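Local coordinates for protein uncharacterized HTH-type transcriptional regulator YydK (Bacillus subtilis subsp. subtilis, PDB 3BWG) that probably binds DNA as a GntR-family transcriptional regulator, with an N-terminal helix-turn-helix domain and a UTRA domain that probably senses a small-molecule effector, at residues B[95-100]-B[128-133]; B[136-141]-B[219-224]; B[179-184]-B[201-206]. All coordinates share one frame; numbering follows the deposited sequence.

Interaction 1: residues B[95-100]-B[128-133]; sequences VTSKVI and RVRYIN
The guanidinium of Arg130 is layered between two neighbours. On one face lies Arg128 NH2, 3.5 Å above the plane and displaced from the centre. In turn, Arg130 NE lies 3.6 Å above the centre of the Arg128 guanidinium plane. On the opposite face of Arg130 sits the methyl Val95 CG2. At the edge, in plane, Arg130 NE donates to Ser97 OG at 2.9 Å (N-H...O angle 160°), beside a water that donates to Val95 O and accepts a weak bond from Arg130 NH2. A bend at chi3 (70°) turns the Arg130 tip to these partners; Arg128 is extended from CG to NE. Two like charges so close would probably repel, but both arginines have acid partners: Glu140 for Arg128 and Glu91 for Arg130. Arg128 NH1 also reaches the carbonyls of Val157 and His159.

Beneath these groups, strands 95-105 and 123-132 pair antiparallel at one border of the six-stranded UTRA sheet. Thr96 and Tyr131 form a hydrogen-bonded pair, with Tyr131 N to Thr96 O at 2.7 Å. Lys98 and Val129 form the next one.

On the other sheet face, the Tyr131 ring has Thr96 O at its edge. Lys98 runs alongside it, pointing the same way, with Lys98 CD 3.8 Å from Tyr131 OH. At the far end of the pair, Ile100 CD1 crosses obliquely onto Val129 CG2 at 3.5 Å, and Tyr192 packs on both residues.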
loop_
_atom_site.group_PDB
_atom_site.type_symbol
_atom_site.label_atom_id
_atom_site.label_comp_id
_atom_site.label_asym_id
_atom_site.label_seq_id
_atom_site.Cartn_x
_atom_site.Cartn_y
_atom_site.Cartn_z
ATOM N N VAL B 95 8.137 -11.630 -16.205
ATOM C CA VAL B 95 8.913 -12.107 -15.068
ATOM C C VAL B 95 9.197 -13.615 -15.137
ATOM O O VAL B 95 8.281 -14.447 -15.198
ATOM C CB VAL B 95 8.296 -11.654 -13.691
ATOM C CG1 VAL B 95 6.858 -12.091 -13.561
ATOM C CG2 VAL B 95 9.125 -12.151 -12.509
ATOM N N THR B 96 10.484 -13.943 -15.167
ATOM C CA THR B 96 10.933 -15.320 -15.116
ATOM C C THR B 96 11.703 -15.572 -13.831
ATOM O O THR B 96 12.110 -14.625 -13.148
ATOM C CB THR B 96 11.759 -15.728 -16.375
ATOM O OG1 THR B 96 12.970 -14.968 -16.455
ATOM C CG2 THR B 96 10.926 -15.522 -17.657
ATOM N N SER B 97 11.887 -16.855 -13.524
ATOM C CA SER B 97 12.497 -17.323 -12.291
ATOM C C SER B 97 13.486 -18.447 -12.549
ATOM O O SER B 97 13.235 -19.348 -13.357
ATOM C CB SER B 97 11.433 -17.818 -11.290
ATOM O OG SER B 97 10.612 -16.776 -10.829
ATOM N N LYS B 98 14.602 -18.370 -11.836
ATOM C CA LYS B 98 15.566 -19.436 -11.687
ATOM C C LYS B 98 15.388 -20.019 -10.263
ATOM O O LYS B 98 15.554 -19.309 -9.284
ATOM C CB LYS B 98 16.960 -18.831 -11.850
ATOM C CG LYS B 98 18.128 -19.783 -11.855
ATOM C CD LYS B 98 19.391 -18.977 -12.195
ATOM C CE LYS B 98 20.669 -19.559 -11.586
ATOM N NZ LYS B 98 21.310 -20.624 -12.435
ATOM N N VAL B 99 15.022 -21.296 -10.165
ATOM C CA VAL B 99 14.844 -21.924 -8.874
ATOM C C VAL B 99 16.210 -22.367 -8.399
ATOM O O VAL B 99 16.865 -23.139 -9.064
ATOM C CB VAL B 99 13.879 -23.148 -8.922
ATOM C CG1 VAL B 99 13.724 -23.783 -7.546
ATOM C CG2 VAL B 99 12.532 -22.737 -9.440
ATOM N N ILE B 100 16.623 -21.876 -7.246
ATOM C CA ILE B 100 17.881 -22.262 -6.667
ATOM C C ILE B 100 17.667 -23.479 -5.777
ATOM O O ILE B 100 18.461 -24.417 -5.835
ATOM C CB ILE B 100 18.534 -21.105 -5.892
ATOM C CG1 ILE B 100 18.708 -19.903 -6.806
ATOM C CG2 ILE B 100 19.926 -21.538 -5.348
ATOM C CD1 ILE B 100 18.835 -18.621 -6.076
ATOM N N ARG B 128 14.751 -18.483 -4.876
ATOM C CA ARG B 128 14.761 -18.186 -6.299
ATOM C C ARG B 128 15.178 -16.751 -6.612
ATOM O O ARG B 128 15.000 -15.814 -5.800
ATOM C CB ARG B 128 13.415 -18.566 -6.955
ATOM C CG ARG B 128 12.247 -17.635 -6.709
ATOM C CD ARG B 128 10.941 -18.205 -7.221
ATOM N NE ARG B 128 9.849 -17.391 -6.686
ATOM C CZ ARG B 128 8.619 -17.313 -7.179
ATOM N NH1 ARG B 128 8.269 -18.019 -8.249
ATOM N NH2 ARG B 128 7.741 -16.516 -6.585
ATOM N N VAL B 129 15.794 -16.594 -7.768
ATOM C CA VAL B 129 16.091 -15.277 -8.287
ATOM C C VAL B 129 15.066 -15.071 -9.360
ATOM O O VAL B 129 14.768 -15.993 -10.157
ATOM C CB VAL B 129 17.538 -15.167 -8.852
ATOM C CG1 VAL B 129 17.857 -13.732 -9.414
ATOM C CG2 VAL B 129 18.558 -15.571 -7.772
ATOM N N ARG B 130 14.485 -13.881 -9.363
ATOM C CA ARG B 130 13.499 -13.543 -10.384
ATOM C C ARG B 130 14.022 -12.442 -11.310
ATOM O O ARG B 130 14.874 -11.660 -10.903
ATOM C CB ARG B 130 12.151 -13.214 -9.747
ATOM C CG ARG B 130 11.779 -14.140 -8.585
ATOM C CD ARG B 130 10.301 -13.979 -8.221
ATOM N NE ARG B 130 9.475 -14.551 -9.311
ATOM C CZ ARG B 130 8.172 -14.323 -9.456
ATOM N NH1 ARG B 130 7.534 -13.546 -8.574
ATOM N NH2 ARG B 130 7.498 -14.897 -10.462
ATOM N N TYR B 131 13.547 -12.431 -12.565
ATOM C CA TYR B 131 14.030 -11.519 -13.619
ATOM C C TYR B 131 12.885 -10.801 -14.353
ATOM O O TYR B 131 11.836 -11.394 -14.632
ATOM C CB TYR B 131 14.862 -12.260 -14.672
ATOM C CG TYR B 131 16.061 -12.998 -14.148
ATOM C CD1 TYR B 131 17.365 -12.559 -14.415
ATOM C CD2 TYR B 131 15.897 -14.168 -13.408
ATOM C CE1 TYR B 131 18.499 -13.279 -13.909
ATOM C CE2 TYR B 131 16.978 -14.880 -12.915
ATOM C CZ TYR B 131 18.261 -14.442 -13.140
ATOM O OH TYR B 131 19.276 -15.204 -12.594
ATOM N N ILE B 132 13.082 -9.524 -14.660
ATOM C CA ILE B 132 12.133 -8.777 -15.490
ATOM C C ILE B 132 12.883 -8.331 -16.689
ATOM O O ILE B 132 13.870 -7.594 -16.577
ATOM C CB ILE B 132 11.439 -7.559 -14.767
ATOM C CG1 ILE B 132 12.325 -6.915 -13.672
ATOM C CG2 ILE B 132 10.109 -7.988 -14.197
ATOM C CD1 ILE B 132 13.200 -5.753 -14.142
ATOM N N ASN B 133 12.465 -8.855 -17.839
ATOM C CA ASN B 133 13.129 -8.605 -19.121
ATOM C C ASN B 133 14.635 -8.786 -19.098
ATOM O O ASN B 133 15.378 -7.857 -19.416
ATOM C CB ASN B 133 12.753 -7.213 -19.653
ATOM C CG ASN B 133 11.358 -7.194 -20.275
ATOM O OD1 ASN B 133 11.149 -7.725 -21.382
ATOM N ND2 ASN B 133 10.393 -6.607 -19.561
HETATM O O HOH W 1 7.329 -16.047 -13.301
#

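Interaction 2: residues B[136-141]-B[219-224]; sequences TLCYEE and SKISYN. With EDO (1,2-ethanediol), chain H; EDO (1,2-ethanediol), chain I.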
loop_
_atom_site.group_PDB
_atom_site.type_symbol
_atom_site.label_atom_id
_atom_site.label_comp_id
_atom_site.label_asym_id
_atom_site.label_seq_id
_atom_site.Cartn_x
_atom_site.Cartn_y
_atom_site.Cartn_z
ATOM N N THR B 136 17.870 -8.889 -13.421
ATOM C CA THR B 136 17.426 -9.343 -12.096
ATOM C C THR B 136 16.435 -8.371 -11.450
ATOM O O THR B 136 16.646 -7.142 -11.444
ATOM C CB THR B 136 18.596 -9.572 -11.136
ATOM O OG1 THR B 136 19.324 -8.351 -11.012
ATOM C CG2 THR B 136 19.504 -10.645 -11.669
ATOM N N LEU B 137 15.359 -8.952 -10.900
ATOM C CA LEU B 137 14.339 -8.224 -10.150
ATOM C C LEU B 137 14.552 -8.362 -8.624
ATOM O O LEU B 137 14.506 -7.376 -7.859
ATOM C CB LEU B 137 12.940 -8.734 -10.548
ATOM C CG LEU B 137 11.780 -8.141 -9.722
ATOM C CD1 LEU B 137 11.693 -6.615 -9.866
ATOM C CD2 LEU B 137 10.429 -8.758 -10.009
ATOM N N CYS B 138 14.758 -9.596 -8.184
ATOM C CA CYS B 138 14.827 -9.892 -6.776
ATOM C C CYS B 138 15.432 -11.252 -6.508
ATOM O O CYS B 138 15.601 -12.060 -7.415
ATOM C CB CYS B 138 13.437 -9.807 -6.117
ATOM S SG CYS B 138 12.234 -11.047 -6.702
ATOM N N TYR B 139 15.751 -11.453 -5.239
ATOM C CA TYR B 139 16.241 -12.665 -4.697
ATOM C C TYR B 139 15.245 -12.921 -3.560
ATOM O O TYR B 139 15.006 -12.034 -2.727
ATOM C CB TYR B 139 17.684 -12.440 -4.164
ATOM C CG TYR B 139 18.160 -13.533 -3.225
ATOM C CD1 TYR B 139 18.203 -14.869 -3.651
ATOM C CD2 TYR B 139 18.542 -13.249 -1.922
ATOM C CE1 TYR B 139 18.584 -15.892 -2.797
ATOM C CE2 TYR B 139 18.957 -14.270 -1.050
ATOM C CZ TYR B 139 18.979 -15.598 -1.506
ATOM O OH TYR B 139 19.384 -16.642 -0.680
ATOM N N GLU B 140 14.656 -14.116 -3.545
ATOM C CA GLU B 140 13.621 -14.445 -2.598
ATOM C C GLU B 140 13.795 -15.780 -1.865
ATOM O O GLU B 140 14.235 -16.772 -2.415
ATOM C CB GLU B 140 12.259 -14.393 -3.305
ATOM C CG GLU B 140 11.177 -15.362 -2.776
ATOM C CD GLU B 140 9.949 -15.450 -3.682
ATOM O OE1 GLU B 140 8.876 -15.806 -3.202
ATOM O OE2 GLU B 140 10.038 -15.124 -4.873
ATOM N N GLU B 141 13.377 -15.807 -0.609
ATOM C CA GLU B 141 13.205 -17.050 0.093
ATOM C C GLU B 141 11.772 -17.010 0.543
ATOM O O GLU B 141 11.316 -15.992 1.115
ATOM C CB GLU B 141 14.114 -17.108 1.325
ATOM C CG GLU B 141 15.582 -17.403 1.042
ATOM C CD GLU B 141 16.413 -17.445 2.340
ATOM O OE1 GLU B 141 16.694 -18.553 2.870
ATOM O OE2 GLU B 141 16.763 -16.352 2.838
ATOM N N SER B 219 7.440 -14.839 3.067
ATOM C CA SER B 219 8.535 -14.628 2.134
ATOM C C SER B 219 9.449 -13.475 2.574
ATOM O O SER B 219 9.028 -12.533 3.290
ATOM C CB SER B 219 7.988 -14.410 0.721
ATOM O OG SER B 219 7.469 -13.110 0.609
ATOM N N LYS B 220 10.713 -13.583 2.156
ATOM C CA LYS B 220 11.761 -12.611 2.430
ATOM C C LYS B 220 12.373 -12.265 1.103
ATOM O O LYS B 220 12.940 -13.130 0.443
ATOM C CB LYS B 220 12.807 -13.248 3.315
ATOM C CG LYS B 220 12.260 -13.507 4.715
ATOM C CD LYS B 220 12.996 -14.644 5.420
ATOM C CE LYS B 220 14.486 -14.436 5.500
ATOM N NZ LYS B 220 14.851 -13.742 6.760
ATOM N N ILE B 221 12.261 -11.000 0.700
ATOM C CA ILE B 221 12.704 -10.598 -0.633
ATOM C C ILE B 221 13.579 -9.349 -0.630
ATOM O O ILE B 221 13.290 -8.356 0.047
ATOM C CB ILE B 221 11.520 -10.376 -1.536
ATOM C CG1 ILE B 221 10.574 -11.602 -1.481
ATOM C CG2 ILE B 221 12.016 -10.090 -3.008
ATOM C CD1 ILE B 221 9.383 -11.563 -2.418
ATOM N N SER B 222 14.676 -9.431 -1.366
ATOM C CA SER B 222 15.520 -8.282 -1.618
ATOM C C SER B 222 15.428 -7.945 -3.103
ATOM O O SER B 222 15.721 -8.791 -3.941
ATOM C CB SER B 222 16.977 -8.609 -1.248
ATOM O OG SER B 222 17.077 -8.827 0.142
ATOM N N TYR B 223 15.066 -6.704 -3.410
ATOM C CA TYR B 223 14.980 -6.251 -4.779
ATOM C C TYR B 223 16.238 -5.543 -5.301
ATOM O O TYR B 223 16.985 -4.901 -4.534
ATOM C CB TYR B 223 13.744 -5.351 -4.944
ATOM C CG TYR B 223 12.419 -6.080 -4.713
ATOM C CD1 TYR B 223 11.761 -6.678 -5.776
ATOM C CD2 TYR B 223 11.829 -6.156 -3.439
ATOM C CE1 TYR B 223 10.541 -7.376 -5.584
ATOM C CE2 TYR B 223 10.596 -6.839 -3.224
ATOM C CZ TYR B 223 9.956 -7.427 -4.325
ATOM O OH TYR B 223 8.760 -8.116 -4.197
ATOM N N ASN B 224 16.443 -5.640 -6.612
ATOM C CA ASN B 224 17.437 -4.841 -7.311
ATOM C C ASN B 224 16.982 -3.376 -7.423
ATOM O O ASN B 224 16.037 -3.072 -8.175
ATOM C CB ASN B 224 17.650 -5.491 -8.695
ATOM C CG ASN B 224 18.641 -4.776 -9.560
ATOM O OD1 ASN B 224 18.915 -3.573 -9.398
ATOM N ND2 ASN B 224 19.182 -5.511 -10.529
HETATM C C1 EDO H . 15.818 -12.214 0.747
HETATM O O1 EDO H . 16.974 -11.391 0.849
HETATM C C2 EDO H . 16.261 -13.642 0.959
HETATM O O2 EDO H . 16.537 -13.792 2.358
HETATM C C1 EDO I . 14.601 -1.158 -4.940
HETATM O O1 EDO I . 13.330 -1.324 -5.492
HETATM C C2 EDO I . 14.958 -2.510 -4.388
HETATM O O2 EDO I . 16.202 -2.314 -3.781
#
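Asn224 and Thr136 cross at about a right angle. Asn224 CG is anti to the backbone N (chi1 179°), which carries the amide across to the other strand. Its ND2 donates to Thr136 OG1 at 2.9 Å, nearly in the amide plane, and makes a weak second bond to Thr136 O. Thr136 OG1 is also hydrogen-bonded to Leu193 O, and Asn224 OD1 accepts from Glu226 N. An alanine in place of Asn224 would lose the amide and would probably loosen the tie between the start of 136-141 and the backbone at Glu226.

Leu137 and Tyr223 lie side by side, pointing the same way. Cys138 sits beside the same ring. Its CB is 3.6 Å from Tyr223 CD1, and its SG stands obliquely off the ring, 4.9 Å from the centroid. Ile221 CG2 lies over one ring face and presses on Cys138 CB at 3.4 Å, a tight contact.

These strands, 135-145 and 215-224, are the antiparallel middle pair of the UTRA sheet. Leu137 and Cys138 both face Arg130 on the next strand, a classic beta bulge. Hydrogen-bonded pairs follow at Tyr139-Ser222 and Glu141-Lys220.

Glu140 runs alongside Ile221, with Glu140 CB 3.7 Å from Ile221 CG1. On the other face, a 1,2-ethanediol probably from the crystallisation liquor spans the strands. Its O2 donates to Glu141 OE2 at 2.6 Å. Its O1 is hydrogen-bonded to Ser222 OG at 2.7 Å, and its C2 lies by the Tyr139 ring. Glu140 OE2 makes a salt bridge with Arg128 NE, and Lys220 NZ with Glu110 OE2, while Glu141 OE1 is hydrogen-bonded to Tyr125 OH.

Interaction 3: residues B[179-184]-B[201-206]; sequences FLHVGQ and KLYIES. With EDO (1,2-ethanediol), chain I.
Strands 173-184 and 200-210 pair antiparallel at the border of the UTRA sheet that meets the second subunit. Phe179 and Leu180 pair there with a strand of that subunit, so the sheet continues across the dimer interface.

As a hydrogen-bonded pair on one face of the sheet, His181 and Tyr203 have side chains that lie side by side, pointing the same way. The first torsions turn each ring: His181 has CG anti to the carbonyl carbon (chi1 -47°), while Tyr203 has CG anti to the backbone N (chi1 170°). The rings meet obliquely, with His181 ND1 3.5 Å from Tyr203 CD2. Tyr203 O takes the backbone N-H of His181 at 2.9 Å and a weak bond from His181 ND1. Glu205 is extended beyond CG. Its OE1 makes a salt bridge with Arg74 of the second subunit and its OE2 is hydrogen-bonded to Tyr218 OH, while His181 NE2 is hydrogen-bonded to Tyr77 OH of the second subunit.

Leu180, Val182, Leu202 and Ile204 share the other face. Leu202 has CG anti to the backbone N, and its CD1 meets Leu180 CD2 and Val182 CG2, each at 4.1 Å. Leu180 runs alongside Ile204. Leu202 N donates to O2 of a 1,2-ethanediol, probably from the crystallisation liquor, at 2.7 Å.

Lys201 has CG in the crowded position between the backbone N and the carbonyl carbon (chi1 54°). This lays Lys201 CG 3.6 Å from Gly183 O. At the bent tip, Lys201 NZ makes a salt bridge with Glu189 OE2 and a weak bond to Gln184 O at 3.4 Å.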
loop_
_atom_site.group_PDB
_atom_site.type_symbol
_atom_site.label_atom_id
_atom_site.label_comp_id
_atom_site.label_asym_id
_atom_site.label_seq_id
_atom_site.Cartn_x
_atom_site.Cartn_y
_atom_site.Cartn_z
ATOM N N PHE B 179 6.198 -5.869 5.591
ATOM C CA PHE B 179 7.173 -5.177 6.403
ATOM C C PHE B 179 8.364 -4.806 5.516
ATOM O O PHE B 179 8.960 -5.680 4.859
ATOM C CB PHE B 179 7.570 -6.046 7.609
ATOM C CG PHE B 179 6.358 -6.467 8.446
ATOM C CD1 PHE B 179 5.790 -5.578 9.335
ATOM C CD2 PHE B 179 5.760 -7.714 8.267
ATOM C CE1 PHE B 179 4.647 -5.935 10.091
ATOM C CE2 PHE B 179 4.631 -8.091 8.971
ATOM C CZ PHE B 179 4.076 -7.197 9.907
ATOM N N LEU B 180 8.615 -3.501 5.414
ATOM C CA LEU B 180 9.607 -2.919 4.487
ATOM C C LEU B 180 10.793 -2.344 5.228
ATOM O O LEU B 180 10.624 -1.610 6.198
ATOM C CB LEU B 180 8.960 -1.817 3.633
ATOM C CG LEU B 180 8.071 -2.175 2.436
ATOM C CD1 LEU B 180 6.706 -2.732 2.819
ATOM C CD2 LEU B 180 7.865 -0.948 1.605
ATOM N N HIS B 181 11.993 -2.682 4.756
ATOM C CA HIS B 181 13.248 -2.268 5.357
ATOM C C HIS B 181 14.136 -1.801 4.210
ATOM O O HIS B 181 14.065 -2.337 3.112
ATOM C CB HIS B 181 13.933 -3.425 6.133
ATOM C CG HIS B 181 13.017 -4.184 7.058
ATOM N ND1 HIS B 181 12.286 -5.283 6.643
ATOM C CD2 HIS B 181 12.741 -4.031 8.380
ATOM C CE1 HIS B 181 11.569 -5.751 7.656
ATOM N NE2 HIS B 181 11.817 -5.003 8.718
ATOM N N VAL B 182 14.929 -0.778 4.457
ATOM C CA VAL B 182 15.996 -0.387 3.524
ATOM C C VAL B 182 17.344 -0.671 4.135
ATOM O O VAL B 182 17.570 -0.352 5.291
ATOM C CB VAL B 182 15.879 1.066 3.043
ATOM C CG1 VAL B 182 17.130 1.488 2.272
ATOM C CG2 VAL B 182 14.659 1.188 2.114
ATOM N N GLY B 183 18.216 -1.318 3.357
ATOM C CA GLY B 183 19.474 -1.821 3.841
ATOM C C GLY B 183 20.521 -1.808 2.736
ATOM O O GLY B 183 20.284 -1.257 1.648
ATOM N N GLN B 184 21.686 -2.382 3.054
ATOM C CA GLN B 184 22.765 -2.585 2.106
ATOM C C GLN B 184 22.784 -4.053 1.705
ATOM O O GLN B 184 22.590 -4.949 2.550
ATOM C CB GLN B 184 24.110 -2.164 2.711
ATOM C CG GLN B 184 24.276 -0.674 2.882
ATOM C CD GLN B 184 25.622 -0.283 3.461
ATOM O OE1 GLN B 184 26.492 0.189 2.745
ATOM N NE2 GLN B 184 25.800 -0.480 4.752
ATOM N N LYS B 201 19.278 -1.806 -0.994
ATOM C CA LYS B 201 18.176 -2.732 -1.354
ATOM C C LYS B 201 16.927 -2.405 -0.542
ATOM O O LYS B 201 17.007 -1.932 0.603
ATOM C CB LYS B 201 18.556 -4.198 -1.080
ATOM C CG LYS B 201 19.008 -4.383 0.355
ATOM C CD LYS B 201 18.896 -5.777 0.854
ATOM C CE LYS B 201 19.029 -5.751 2.352
ATOM N NZ LYS B 201 19.779 -6.917 2.808
ATOM N N LEU B 202 15.791 -2.653 -1.163
ATOM C CA LEU B 202 14.537 -2.767 -0.465
ATOM C C LEU B 202 14.349 -4.234 -0.108
ATOM O O LEU B 202 14.492 -5.136 -0.951
ATOM C CB LEU B 202 13.386 -2.292 -1.335
ATOM C CG LEU B 202 11.975 -2.242 -0.741
ATOM C CD1 LEU B 202 11.820 -1.363 0.553
ATOM C CD2 LEU B 202 10.953 -1.887 -1.880
ATOM N N TYR B 203 14.099 -4.441 1.172
ATOM C CA TYR B 203 13.979 -5.747 1.734
ATOM C C TYR B 203 12.594 -5.871 2.362
ATOM O O TYR B 203 12.258 -5.173 3.307
ATOM C CB TYR B 203 15.096 -5.967 2.776
ATOM C CG TYR B 203 14.867 -7.218 3.575
ATOM C CD1 TYR B 203 14.799 -8.454 2.923
ATOM C CD2 TYR B 203 14.662 -7.182 4.959
ATOM C CE1 TYR B 203 14.533 -9.631 3.621
ATOM C CE2 TYR B 203 14.414 -8.372 5.679
ATOM C CZ TYR B 203 14.363 -9.588 4.983
ATOM O OH TYR B 203 14.149 -10.803 5.600
ATOM N N ILE B 204 11.773 -6.747 1.811
ATOM C CA ILE B 204 10.375 -6.878 2.267
ATOM C C ILE B 204 10.127 -8.267 2.783
ATOM O O ILE B 204 10.492 -9.248 2.100
ATOM C CB ILE B 204 9.371 -6.608 1.083
ATOM C CG1 ILE B 204 9.705 -5.274 0.396
ATOM C CG2 ILE B 204 7.832 -6.738 1.543
ATOM C CD1 ILE B 204 8.760 -4.893 -0.678
ATOM N N GLU B 205 9.526 -8.340 3.980
ATOM C CA GLU B 205 8.891 -9.549 4.496
ATOM C C GLU B 205 7.391 -9.495 4.390
ATOM O O GLU B 205 6.754 -8.525 4.865
ATOM C CB GLU B 205 9.272 -9.781 5.945
ATOM C CG GLU B 205 10.747 -9.991 6.122
ATOM C CD GLU B 205 11.135 -9.768 7.553
ATOM O OE1 GLU B 205 11.355 -8.605 7.957
ATOM O OE2 GLU B 205 11.150 -10.753 8.307
ATOM N N SER B 206 6.818 -10.534 3.767
ATOM C CA SER B 206 5.395 -10.606 3.573
ATOM C C SER B 206 4.758 -11.805 4.268
ATOM O O SER B 206 5.284 -12.915 4.232
ATOM C CB SER B 206 5.053 -10.679 2.082
ATOM O OG SER B 206 5.685 -9.628 1.379
HETATM C C1 EDO I . 14.601 -1.158 -4.940
HETATM O O1 EDO I . 13.330 -1.324 -5.492
HETATM C C2 EDO I . 14.958 -2.510 -4.388
HETATM O O2 EDO I . 16.202 -2.314 -3.781
#

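How the interactions relate
The three contacts are successive parts of one six-stranded antiparallel sheet. Interactions 1 and 2 have centres about 9 Å apart and join through neighbouring strands: Arg130 O lies 2.8 Å from Leu137 N, and Arg130 N lies 2.9 Å from Cys138 O. Interactions 2 and 3 are also about 9 Å apart between centres, with Ile221 O 2.8 Å from Ile204 N. A 1,2-ethanediol, probably from the crystallisation liquor, links these two, hydrogen-bonded to Tyr223 O and Leu202 N. Interactions 1 and 3 do not touch; their nearest atoms are about 11 Å apart. Interaction 1 is complete in sequence before interaction 2 begins, and interaction 3 falls between the two segments of interaction 2.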